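Local structure of Lmo0135 protein (Listeria monocytogenes EGD-e, 5ISU) at residues K215-A220 / N230-Q235; A223-E228 / E243-V248; I250-E255 / N469-L474; P254-S259 / P486-M491. The protein probably captures peptides outside the cell as the substrate-binding component of an ABC transporter. One frame throughout, in Å; residues are numbered along the deposited sequence.

Followed from the N terminus, the chain enters contact 1 at 215-220 and contact 2 at 223-228, both on helix 217-225. Contact 1 closes first, over nine residues, at 230-235; contact 2 closes at 243-248, so the two cross. Together they fasten the helix to strand 231-233 and to residues 243-248, on and after helix 239-245. Strand 248-263 follows and starts both remaining contacts, which share Pro254 and Glu255. Contact 3 closes more than 200 residues later on strand 462-475, and contact 4 a little further on, at 486-491. Strand 462-475 also pairs with strand 231-233, which joins contact 1 to contact 3 through one sheet.

Contact 1. Residues K215-A220 / N230-Q235; sequences KDQNAA and NLKSIQ
Lys232 NZ, the amino group that reaches from the strand toward Gln217 and Ala220, is held by two oxygens, one on its own strand and one on the helix. It donates to Ser233 O at 2.9 Å, where the donor lies 23° off the carbonyl plane, and it is also hydrogen-bonded to Asn221 OD1, one helical residue beyond Ala220. The second bond ties the lysine to the helix, while the first folds it back on its own strand. The lysine chain bends twice to get there: chi3 (-65°) turns CE and chi4 turns NZ. CE rests 3.5 Å from Ala220 CB, so the aliphatic part of the lysine packs on the helix. Gln217 supplies the other flank, its side chain sliding past that of Lys232 in the opposite direction, with the amide group lying near NZ; the amide orientation is uncertain. Gln235 points toward the helix beside Gln217.

The helix begins just where this contact starts. Asp216 is its N-cap, and OD1 accepts from Ala219 N at 2.9 Å through its anti lone pair. This bond satisfies an amide of the first turn, from which Gln217 and Ala220 both point toward the strand.

Strand 231-233 is bonded through its backbone to strand 462-475, by way of Lys232 with Ala473. Strand 19-24, of another sheet, is a separate neighbour, met by Leu231 at Ile22. Lys232 also touches Leu224 further along helix 217-225, so the helix packs on the side of strand 231-233 from which the lysine projects.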
loop_
_atom_site.group_PDB
_atom_site.type_symbol
_atom_site.label_atom_id
_atom_site.label_comp_id
_atom_site.label_asym_id
_atom_site.label_seq_id
_atom_site.Cartn_x
_atom_site.Cartn_y
_atom_site.Cartn_z
ATOM N N LYS A 215 -1.520 16.051 14.548
ATOM C CA LYS A 215 -0.885 14.819 15.021
ATOM C C LYS A 215 -1.638 14.123 16.175
ATOM O O LYS A 215 -2.009 12.953 16.061
ATOM C CB LYS A 215 0.538 15.191 15.456
ATOM C CG LYS A 215 1.500 14.049 15.732
ATOM C CD LYS A 215 2.903 14.620 15.935
ATOM C CE LYS A 215 3.949 13.546 16.167
ATOM N NZ LYS A 215 3.733 12.816 17.441
ATOM N N ASP A 216 -1.879 14.848 17.267
ATOM C CA ASP A 216 -2.578 14.279 18.438
ATOM C C ASP A 216 -4.015 13.844 18.095
ATOM O O ASP A 216 -4.855 14.671 17.727
ATOM C CB ASP A 216 -2.563 15.278 19.603
ATOM C CG ASP A 216 -3.057 14.669 20.916
ATOM O OD1 ASP A 216 -4.287 14.551 21.105
ATOM O OD2 ASP A 216 -2.206 14.370 21.787
ATOM N N GLN A 217 -4.287 12.547 18.222
ATOM C CA GLN A 217 -5.613 11.995 17.889
ATOM C C GLN A 217 -6.735 12.434 18.833
ATOM O O GLN A 217 -7.855 12.622 18.380
ATOM C CB GLN A 217 -5.564 10.463 17.764
ATOM C CG GLN A 217 -4.757 10.007 16.550
ATOM C CD GLN A 217 -5.457 10.315 15.227
ATOM O OE1 GLN A 217 -5.132 11.300 14.546
ATOM N NE2 GLN A 217 -6.463 9.506 14.891
ATOM N N ASN A 218 -6.453 12.583 20.128
ATOM C CA ASN A 218 -7.493 13.082 21.051
ATOM C C ASN A 218 -7.917 14.484 20.599
ATOM O O ASN A 218 -9.108 14.757 20.477
ATOM C CB ASN A 218 -7.057 13.057 22.524
ATOM C CG ASN A 218 -7.228 11.682 23.178
ATOM O OD1 ASN A 218 -7.945 10.818 22.672
ATOM N ND2 ASN A 218 -6.610 11.499 24.327
ATOM N N ALA A 219 -6.933 15.319 20.265
ATOM C CA ALA A 219 -7.194 16.658 19.768
ATOM C C ALA A 219 -7.864 16.629 18.393
ATOM O O ALA A 219 -8.781 17.418 18.112
ATOM C CB ALA A 219 -5.899 17.446 19.690
ATOM N N ALA A 220 -7.409 15.738 17.530
ATOM C CA ALA A 220 -7.965 15.662 16.179
ATOM C C ALA A 220 -9.430 15.232 16.209
ATOM O O ALA A 220 -10.245 15.772 15.472
ATOM C CB ALA A 220 -7.146 14.713 15.313
ATOM N N ASN A 230 -13.764 17.842 9.008
ATOM C CA ASN A 230 -14.947 17.170 8.456
ATOM C C ASN A 230 -14.736 15.697 8.095
ATOM O O ASN A 230 -15.708 14.953 7.987
ATOM C CB ASN A 230 -15.362 17.878 7.173
ATOM C CG ASN A 230 -15.697 19.336 7.384
ATOM O OD1 ASN A 230 -15.047 20.212 6.812
ATOM N ND2 ASN A 230 -16.682 19.607 8.234
ATOM N N LEU A 231 -13.477 15.297 7.902
ATOM C CA LEU A 231 -13.132 13.956 7.445
ATOM C C LEU A 231 -11.730 13.559 7.883
ATOM O O LEU A 231 -10.812 14.353 7.811
ATOM C CB LEU A 231 -13.183 13.901 5.891
ATOM C CG LEU A 231 -12.533 12.670 5.199
ATOM C CD1 LEU A 231 -13.202 11.372 5.620
ATOM C CD2 LEU A 231 -12.547 12.804 3.678
ATOM N N LYS A 232 -11.585 12.334 8.358
ATOM C CA LYS A 232 -10.281 11.826 8.771
ATOM C C LYS A 232 -10.343 10.334 9.023
ATOM O O LYS A 232 -11.422 9.749 9.171
ATOM C CB LYS A 232 -9.823 12.487 10.086
ATOM C CG LYS A 232 -10.714 12.125 11.278
ATOM C CD LYS A 232 -10.459 12.965 12.517
ATOM C CE LYS A 232 -9.076 12.755 13.093
ATOM N NZ LYS A 232 -8.837 11.365 13.569
ATOM N N SER A 233 -9.162 9.752 9.122
ATOM C CA SER A 233 -8.982 8.366 9.498
ATOM C C SER A 233 -9.085 8.252 11.025
ATOM O O SER A 233 -8.648 9.142 11.754
ATOM C CB SER A 233 -7.612 7.891 9.051
ATOM O OG SER A 233 -7.510 8.013 7.637
ATOM N N ILE A 234 -9.648 7.138 11.485
ATOM C CA ILE A 234 -9.860 6.852 12.890
ATOM C C ILE A 234 -9.172 5.535 13.246
ATOM O O ILE A 234 -9.157 4.610 12.448
ATOM C CB ILE A 234 -11.382 6.683 13.181
ATOM C CG1 ILE A 234 -12.182 7.881 12.672
ATOM C CG2 ILE A 234 -11.654 6.463 14.664
ATOM C CD1 ILE A 234 -11.734 9.221 13.220
ATOM N N GLN A 235 -8.588 5.457 14.440
ATOM C CA GLN A 235 -7.992 4.217 14.907
ATOM C C GLN A 235 -9.134 3.376 15.480
ATOM O O GLN A 235 -10.111 3.932 16.015
ATOM C CB GLN A 235 -6.916 4.491 15.950
ATOM C CG GLN A 235 -5.825 5.405 15.426
ATOM C CD GLN A 235 -5.228 4.875 14.138
ATOM O OE1 GLN A 235 -5.429 5.450 13.065
ATOM N NE2 GLN A 235 -4.582 3.719 14.219
#

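Contact 2. Residues A223-E228 / E243-V248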
loop_
_atom_site.group_PDB
_atom_site.type_symbol
_atom_site.label_atom_id
_atom_site.label_comp_id
_atom_site.label_asym_id
_atom_site.label_seq_id
_atom_site.Cartn_x
_atom_site.Cartn_y
_atom_site.Cartn_z
ATOM N N ALA A 223 -11.550 18.020 17.311
ATOM C CA ALA A 223 -11.720 18.977 16.208
ATOM C C ALA A 223 -12.837 18.490 15.269
ATOM O O ALA A 223 -13.642 19.284 14.770
ATOM C CB ALA A 223 -10.411 19.174 15.444
ATOM N N LEU A 224 -12.887 17.181 15.071
ATOM C CA LEU A 224 -13.900 16.555 14.249
ATOM C C LEU A 224 -15.289 16.739 14.863
ATOM O O LEU A 224 -16.242 17.060 14.171
ATOM C CB LEU A 224 -13.587 15.054 14.075
ATOM C CG LEU A 224 -14.679 14.215 13.414
ATOM C CD1 LEU A 224 -14.868 14.656 11.967
ATOM C CD2 LEU A 224 -14.330 12.739 13.518
ATOM N N GLN A 225 -15.384 16.503 16.162
ATOM C CA GLN A 225 -16.630 16.670 16.898
ATOM C C GLN A 225 -17.153 18.105 16.811
ATOM O O GLN A 225 -18.362 18.314 16.623
ATOM C CB GLN A 225 -16.417 16.287 18.364
ATOM C CG GLN A 225 -17.589 16.591 19.284
ATOM C CD GLN A 225 -17.280 16.271 20.741
ATOM O OE1 GLN A 225 -16.414 15.443 21.051
ATOM N NE2 GLN A 225 -17.998 16.914 21.640
ATOM N N ASN A 226 -16.251 19.084 16.935
ATOM C CA ASN A 226 -16.634 20.511 16.876
ATOM C C ASN A 226 -16.749 21.094 15.449
ATOM O O ASN A 226 -16.842 22.301 15.296
ATOM C CB ASN A 226 -15.640 21.350 17.692
ATOM C CG ASN A 226 -15.546 20.905 19.145
ATOM O OD1 ASN A 226 -16.393 20.160 19.640
ATOM N ND2 ASN A 226 -14.493 21.343 19.827
ATOM N N GLY A 227 -16.701 20.253 14.416
ATOM C CA GLY A 227 -16.817 20.728 13.031
ATOM C C GLY A 227 -15.621 21.477 12.448
ATOM O O GLY A 227 -15.750 22.112 11.399
ATOM N N GLU A 228 -14.470 21.427 13.126
ATOM C CA GLU A 228 -13.234 22.084 12.649
ATOM C C GLU A 228 -12.494 21.181 11.642
ATOM O O GLU A 228 -11.609 21.643 10.921
ATOM C CB GLU A 228 -12.356 22.460 13.837
ATOM C CG GLU A 228 -13.044 23.498 14.737
ATOM C CD GLU A 228 -12.436 23.645 16.122
ATOM O OE1 GLU A 228 -11.501 22.893 16.446
ATOM O OE2 GLU A 228 -12.924 24.506 16.901
ATOM N N GLU A 243 -18.022 8.092 17.096
ATOM C CA GLU A 243 -19.351 7.814 16.543
ATOM C C GLU A 243 -20.483 8.410 17.408
ATOM O O GLU A 243 -21.459 8.921 16.874
ATOM C CB GLU A 243 -19.559 6.310 16.327
ATOM C CG GLU A 243 -20.827 5.968 15.552
ATOM C CD GLU A 243 -20.917 4.499 15.167
ATOM O OE1 GLU A 243 -20.446 3.634 15.950
ATOM O OE2 GLU A 243 -21.455 4.206 14.064
ATOM N N LYS A 244 -20.335 8.360 18.728
ATOM C CA LYS A 244 -21.350 8.906 19.647
ATOM C C LYS A 244 -21.118 10.373 20.037
ATOM O O LYS A 244 -22.000 10.993 20.625
ATOM C CB LYS A 244 -21.454 8.021 20.898
ATOM C CG LYS A 244 -22.031 6.635 20.590
ATOM C CD LYS A 244 -22.052 5.680 21.781
ATOM C CE LYS A 244 -20.653 5.228 22.185
ATOM N NZ LYS A 244 -20.690 4.234 23.296
ATOM N N ALA A 245 -19.956 10.928 19.680
ATOM C CA ALA A 245 -19.611 12.322 20.017
ATOM C C ALA A 245 -20.289 13.386 19.126
ATOM O O ALA A 245 -20.568 14.486 19.595
ATOM C CB ALA A 245 -18.094 12.517 20.021
ATOM N N SER A 246 -20.519 13.073 17.852
ATOM C CA SER A 246 -21.185 14.019 16.934
ATOM C C SER A 246 -21.842 13.273 15.775
ATOM O O SER A 246 -21.821 12.042 15.731
ATOM C CB SER A 246 -20.200 15.076 16.393
ATOM O OG SER A 246 -19.240 14.513 15.511
ATOM N N ALA A 247 -22.433 14.023 14.846
ATOM C CA ALA A 247 -23.076 13.421 13.688
ATOM C C ALA A 247 -22.026 13.092 12.619
ATOM O O ALA A 247 -21.636 13.951 11.845
ATOM C CB ALA A 247 -24.155 14.343 13.130
ATOM N N VAL A 248 -21.552 11.850 12.625
ATOM C CA VAL A 248 -20.582 11.375 11.642
ATOM C C VAL A 248 -20.945 9.969 11.181
ATOM O O VAL A 248 -21.469 9.158 11.951
ATOM C CB VAL A 248 -19.123 11.316 12.176
ATOM C CG1 VAL A 248 -18.638 12.687 12.640
ATOM C CG2 VAL A 248 -18.986 10.282 13.289
#
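Leu224 meets Val248 across the contact, methyl to methyl: its CD1 lies 4.3 Å from Val248 CG1, an apolar touch. Its CB does not aim at the partner segment, and it is the branch end that comes near. Next along, Gln225 has the largest share of the contact. CG is anti to the backbone N (chi1 172°) and the chain stays extended beyond it, which lays the side chain alongside Ala245. OE1 comes within 3.5 Å of Ala245 CB, and CG within 3.7 Å of Ala245 O.

At Asn226 the chain leaves the helix, and a Schellman motif ends it: Glu228 N donates to Ala223 O at 2.8 Å and Gly227 N to Leu224 O at 3.2 Å. Gly227, at the C-prime position, has the positive phi (73°) that glycine readily adopts. After Glu228 the chain runs on to strand 231-233.

On the partner side, Ala245 and Ser246 lie beside the glutamine, in the region leading to strand 248-263. The backbone of Gln225 is met as well: Ser246 OG stands between its own backbone N and carbonyl carbon (chi1 69°), which leaves it 3.7 Å from Gln225 CA.

Contact 3. Residues I250-E255 / N469-L474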
loop_
_atom_site.group_PDB
_atom_site.type_symbol
_atom_site.label_atom_id
_atom_site.label_comp_id
_atom_site.label_asym_id
_atom_site.label_seq_id
_atom_site.Cartn_x
_atom_site.Cartn_y
_atom_site.Cartn_z
ATOM N N ILE A 250 -19.447 6.478 9.984
ATOM C CA ILE A 250 -18.219 5.723 10.075
ATOM C C ILE A 250 -18.181 4.772 8.904
ATOM O O ILE A 250 -19.153 4.064 8.658
ATOM C CB ILE A 250 -18.137 4.939 11.383
ATOM C CG1 ILE A 250 -18.208 5.901 12.579
ATOM C CG2 ILE A 250 -16.863 4.110 11.434
ATOM C CD1 ILE A 250 -17.115 6.948 12.591
ATOM N N ILE A 251 -17.064 4.774 8.177
ATOM C CA ILE A 251 -16.896 3.922 7.007
ATOM C C ILE A 251 -15.703 2.998 7.233
ATOM O O ILE A 251 -14.609 3.463 7.540
ATOM C CB ILE A 251 -16.623 4.751 5.742
ATOM C CG1 ILE A 251 -17.568 5.952 5.657
ATOM C CG2 ILE A 251 -16.770 3.872 4.511
ATOM C CD1 ILE A 251 -17.203 6.937 4.571
ATOM N N THR A 252 -15.936 1.706 7.051
ATOM C CA THR A 252 -14.939 0.666 7.222
ATOM C C THR A 252 -14.788 -0.081 5.888
ATOM O O THR A 252 -15.767 -0.546 5.326
ATOM C CB THR A 252 -15.371 -0.300 8.325
ATOM O OG1 THR A 252 -15.494 0.424 9.557
ATOM C CG2 THR A 252 -14.352 -1.432 8.496
ATOM N N TYR A 253 -13.552 -0.199 5.412
ATOM C CA TYR A 253 -13.257 -0.802 4.118
ATOM C C TYR A 253 -11.860 -1.458 4.139
ATOM O O TYR A 253 -11.021 -1.089 4.957
ATOM C CB TYR A 253 -13.320 0.293 3.050
ATOM C CG TYR A 253 -12.395 1.459 3.363
ATOM C CD1 TYR A 253 -12.757 2.417 4.290
ATOM C CD2 TYR A 253 -11.151 1.573 2.750
ATOM C CE1 TYR A 253 -11.918 3.459 4.608
ATOM C CE2 TYR A 253 -10.298 2.625 3.050
ATOM C CZ TYR A 253 -10.684 3.568 3.974
ATOM O OH TYR A 253 -9.838 4.599 4.292
ATOM N N PRO A 254 -11.611 -2.437 3.250
ATOM C CA PRO A 254 -10.295 -3.077 3.285
ATOM C C PRO A 254 -9.161 -2.139 2.916
ATOM O O PRO A 254 -9.311 -1.329 2.026
ATOM C CB PRO A 254 -10.426 -4.222 2.259
ATOM C CG PRO A 254 -11.901 -4.459 2.118
ATOM C CD PRO A 254 -12.501 -3.087 2.264
ATOM N N GLU A 255 -8.053 -2.208 3.645
ATOM C CA GLU A 255 -6.890 -1.371 3.328
ATOM C C GLU A 255 -5.856 -2.168 2.541
ATOM O O GLU A 255 -4.792 -1.643 2.214
ATOM C CB GLU A 255 -6.262 -0.747 4.582
ATOM C CG GLU A 255 -5.244 0.358 4.249
ATOM C CD GLU A 255 -5.111 1.433 5.324
ATOM O OE1 GLU A 255 -4.982 2.627 4.950
ATOM O OE2 GLU A 255 -5.193 1.106 6.532
ATOM N N ASN A 469 -8.532 -3.680 7.907
ATOM C CA ASN A 469 -9.417 -2.649 7.348
ATOM C C ASN A 469 -8.991 -1.310 7.913
ATOM O O ASN A 469 -8.370 -1.249 8.948
ATOM C CB ASN A 469 -10.882 -2.900 7.717
ATOM C CG ASN A 469 -11.409 -4.209 7.176
ATOM O OD1 ASN A 469 -11.031 -4.653 6.091
ATOM N ND2 ASN A 469 -12.286 -4.841 7.939
ATOM N N ALA A 470 -9.265 -0.247 7.178
ATOM C CA ALA A 470 -9.019 1.111 7.639
ATOM C C ALA A 470 -10.407 1.657 7.979
ATOM O O ALA A 470 -11.428 1.086 7.565
ATOM C CB ALA A 470 -8.362 1.933 6.558
ATOM N N VAL A 471 -10.440 2.758 8.729
ATOM C CA VAL A 471 -11.705 3.383 9.158
ATOM C C VAL A 471 -11.660 4.892 8.965
ATOM O O VAL A 471 -10.660 5.533 9.312
ATOM C CB VAL A 471 -11.986 3.109 10.653
ATOM C CG1 VAL A 471 -13.350 3.644 11.053
ATOM C CG2 VAL A 471 -11.922 1.619 10.948
ATOM N N LEU A 472 -12.736 5.437 8.404
ATOM C CA LEU A 472 -12.897 6.870 8.218
ATOM C C LEU A 472 -14.131 7.359 8.951
ATOM O O LEU A 472 -15.127 6.637 9.085
ATOM C CB LEU A 472 -13.166 7.221 6.762
ATOM C CG LEU A 472 -12.105 6.905 5.736
ATOM C CD1 LEU A 472 -12.703 7.141 4.360
ATOM C CD2 LEU A 472 -10.848 7.732 5.978
ATOM N N ALA A 473 -14.081 8.625 9.338
ATOM C CA ALA A 473 -15.209 9.302 9.922
ATOM C C ALA A 473 -15.458 10.493 9.000
ATOM O O ALA A 473 -14.536 11.271 8.728
ATOM C CB ALA A 473 -14.903 9.754 11.336
ATOM N N LEU A 474 -16.688 10.603 8.503
ATOM C CA LEU A 474 -17.097 11.677 7.595
ATOM C C LEU A 474 -18.310 12.412 8.165
ATOM O O LEU A 474 -19.342 11.797 8.377
ATOM C CB LEU A 474 -17.486 11.101 6.223
ATOM C CG LEU A 474 -18.056 12.111 5.215
ATOM C CD1 LEU A 474 -17.003 13.168 4.944
ATOM C CD2 LEU A 474 -18.519 11.491 3.892
HETATM O O HOH W 1 -5.238 -1.013 8.404
#
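Ile251 pairs with Leu472, and Tyr253 with Ala470, as hydrogen-bonded pairs of two antiparallel strands, whose local directions differ by 143°, a marked twist. Strands 248-263 and 462-475 are both long, consistent with the paired strands that connect the lobes in the peptide-binding branch of the type II periplasmic binding protein fold. Four backbone bonds hold them. The shortest runs from Ile251 N to Leu472 O at 2.8 Å. The longest joins Tyr253 N to Ala470 O at 3.3 Å.

One face carries Ile250, Thr252, Val471 and Ala473. Ile250 uses both branches there: CG2 touches Val471 CG1 at 3.6 Å, and CD1 lies on Ala473 CB. Thr252 stands beside Val471, pointing the same way, and its OG1 is hydrogen-bonded to Glu297.

On the other face, Tyr253 chi1 (56°) sets CG between the backbone N and the carbonyl carbon, and the ring meets Leu472 with its edge, CE1 3.6 Å from Leu472 CG, while Ala470 O lies over one ring face. Near the end of the pairing, Asn469 OD1 approaches Pro254 CA at 3.3 Å, and its ND2 bonds to Glu297 O.

Glu255 reaches back over Ala470 CB, with OE1 in a salt bridge to Arg39; its OE2 accepts from a water at 2.8 Å, which also donates to Asn469 O at 3.2 Å.

Contact 4. Residues P254-S259 / P486-M491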
loop_
_atom_site.group_PDB
_atom_site.type_symbol
_atom_site.label_atom_id
_atom_site.label_comp_id
_atom_site.label_asym_id
_atom_site.label_seq_id
_atom_site.Cartn_x
_atom_site.Cartn_y
_atom_site.Cartn_z
ATOM N N PRO A 254 -11.611 -2.437 3.250
ATOM C CA PRO A 254 -10.295 -3.077 3.285
ATOM C C PRO A 254 -9.161 -2.139 2.916
ATOM O O PRO A 254 -9.311 -1.329 2.026
ATOM C CB PRO A 254 -10.426 -4.222 2.259
ATOM C CG PRO A 254 -11.901 -4.459 2.118
ATOM C CD PRO A 254 -12.501 -3.087 2.264
ATOM N N GLU A 255 -8.053 -2.208 3.645
ATOM C CA GLU A 255 -6.890 -1.371 3.328
ATOM C C GLU A 255 -5.856 -2.168 2.541
ATOM O O GLU A 255 -4.792 -1.643 2.214
ATOM C CB GLU A 255 -6.262 -0.747 4.582
ATOM C CG GLU A 255 -5.244 0.358 4.249
ATOM C CD GLU A 255 -5.111 1.433 5.324
ATOM O OE1 GLU A 255 -4.982 2.627 4.950
ATOM O OE2 GLU A 255 -5.193 1.106 6.532
ATOM N N ASN A 256 -6.194 -3.415 2.208
ATOM C CA ASN A 256 -5.285 -4.322 1.499
ATOM C C ASN A 256 -3.968 -4.476 2.249
ATOM O O ASN A 256 -2.916 -4.646 1.647
ATOM C CB ASN A 256 -5.052 -3.875 0.054
ATOM C CG ASN A 256 -6.308 -3.935 -0.790
ATOM O OD1 ASN A 256 -7.244 -4.663 -0.497
ATOM N ND2 ASN A 256 -6.313 -3.190 -1.857
ATOM N N ARG A 257 -4.037 -4.395 3.572
ATOM C CA ARG A 257 -2.860 -4.551 4.384
ATOM C C ARG A 257 -2.832 -5.933 5.029
ATOM O O ARG A 257 -3.844 -6.390 5.570
ATOM C CB ARG A 257 -2.812 -3.489 5.472
ATOM C CG ARG A 257 -1.611 -3.624 6.397
ATOM C CD ARG A 257 -1.530 -2.488 7.394
ATOM N NE ARG A 257 -0.352 -2.597 8.276
ATOM C CZ ARG A 257 -0.282 -3.337 9.388
ATOM N NH1 ARG A 257 0.841 -3.340 10.110
ATOM N NH2 ARG A 257 -1.310 -4.088 9.790
ATOM N N LEU A 258 -1.689 -6.604 4.923
ATOM C CA LEU A 258 -1.470 -7.846 5.626
ATOM C C LEU A 258 -0.662 -7.530 6.894
ATOM O O LEU A 258 0.361 -6.869 6.827
ATOM C CB LEU A 258 -0.680 -8.862 4.788
ATOM C CG LEU A 258 -0.192 -10.063 5.614
ATOM C CD1 LEU A 258 -1.342 -10.936 6.111
ATOM C CD2 LEU A 258 0.830 -10.911 4.872
ATOM N N SER A 259 -1.150 -7.986 8.036
ATOM C CA SER A 259 -0.447 -7.891 9.321
ATOM C C SER A 259 0.132 -9.284 9.488
ATOM O O SER A 259 -0.609 -10.268 9.342
ATOM C CB SER A 259 -1.424 -7.604 10.450
ATOM O OG SER A 259 -0.797 -7.690 11.725
ATOM N N PRO A 486 -14.251 4.786 -1.096
ATOM C CA PRO A 486 -13.188 4.655 -0.108
ATOM C C PRO A 486 -12.125 3.705 -0.648
ATOM O O PRO A 486 -12.459 2.730 -1.334
ATOM C CB PRO A 486 -13.898 4.050 1.092
ATOM C CG PRO A 486 -15.329 4.486 0.944
ATOM C CD PRO A 486 -15.575 4.463 -0.536
ATOM N N GLN A 487 -10.856 3.990 -0.420
ATOM C CA GLN A 487 -9.834 3.073 -0.934
ATOM C C GLN A 487 -8.596 3.133 -0.085
ATOM O O GLN A 487 -8.392 4.105 0.647
ATOM C CB GLN A 487 -9.475 3.402 -2.387
ATOM C CG GLN A 487 -8.625 4.645 -2.536
ATOM C CD GLN A 487 -8.139 4.885 -3.945
ATOM O OE1 GLN A 487 -8.690 4.367 -4.895
ATOM N NE2 GLN A 487 -7.121 5.733 -4.082
ATOM N N PRO A 488 -7.725 2.122 -0.208
ATOM C CA PRO A 488 -6.510 2.107 0.592
ATOM C C PRO A 488 -5.685 3.382 0.466
ATOM O O PRO A 488 -5.714 4.039 -0.582
ATOM C CB PRO A 488 -5.732 0.931 0.002
ATOM C CG PRO A 488 -6.793 0.032 -0.533
ATOM C CD PRO A 488 -7.805 0.955 -1.112
ATOM N N VAL A 489 -5.002 3.730 1.555
ATOM C CA VAL A 489 -4.083 4.869 1.662
ATOM C C VAL A 489 -4.660 6.299 1.607
ATOM O O VAL A 489 -4.515 7.055 2.561
ATOM C CB VAL A 489 -2.930 4.803 0.600
ATOM C CG1 VAL A 489 -1.889 5.891 0.853
ATOM C CG2 VAL A 489 -2.242 3.438 0.601
ATOM N N THR A 490 -5.269 6.665 0.487
ATOM C CA THR A 490 -5.717 8.037 0.235
ATOM C C THR A 490 -7.093 8.420 0.713
ATOM O O THR A 490 -7.549 9.513 0.402
ATOM C CB THR A 490 -5.718 8.296 -1.271
ATOM O OG1 THR A 490 -6.802 7.576 -1.880
ATOM C CG2 THR A 490 -4.372 7.857 -1.888
ATOM N N MET A 491 -7.744 7.529 1.454
ATOM C CA MET A 491 -9.117 7.708 1.969
ATOM C C MET A 491 -10.112 7.531 0.855
ATOM O O MET A 491 -10.874 6.586 0.881
ATOM C CB MET A 491 -9.360 9.031 2.702
ATOM C CG MET A 491 -8.441 9.266 3.876
ATOM S SD MET A 491 -8.832 10.850 4.631
ATOM C CE MET A 491 -7.484 11.012 5.784
#
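Pro488 meets Glu255 and Asn256 through CB and CG. CB comes within 3.5 Å of Glu255 O, and CG stands 3.5 Å from Asn256 ND2, the amide nitrogen meeting a ring carbon as the two side chains pass at a slant. Asn256 has left-handed helical backbone angles (phi 56°), an irregularity within the strand; its CG lies anti to the carbonyl carbon, beside the backbone N. Glu255 extends in another direction, bringing OE1 to 3.6 Å from Val489 N, although its strong partner is Arg39.

The partner segment is shaped by its own bonds. Thr490 N donates to Pro488 O at 2.9 Å round Val489, which makes a classic gamma turn. Gln487 CG lies between the backbone N and the carbonyl carbon (chi1 74°), the chain then runs extended, and NE2 donates to Thr490 OG1 at 2.9 Å, with the hydroxyl 21° out of the amide plane. Gln487 N is bonded to Met491 O.

Helix 39-48 touches the loop, Leu42 on Val489 and Gln46 on Gln487 and Thr490, while Pro486 packs on Ile251 and Tyr253 of strand 248-263 and Met491 on Leu472 of strand 462-475.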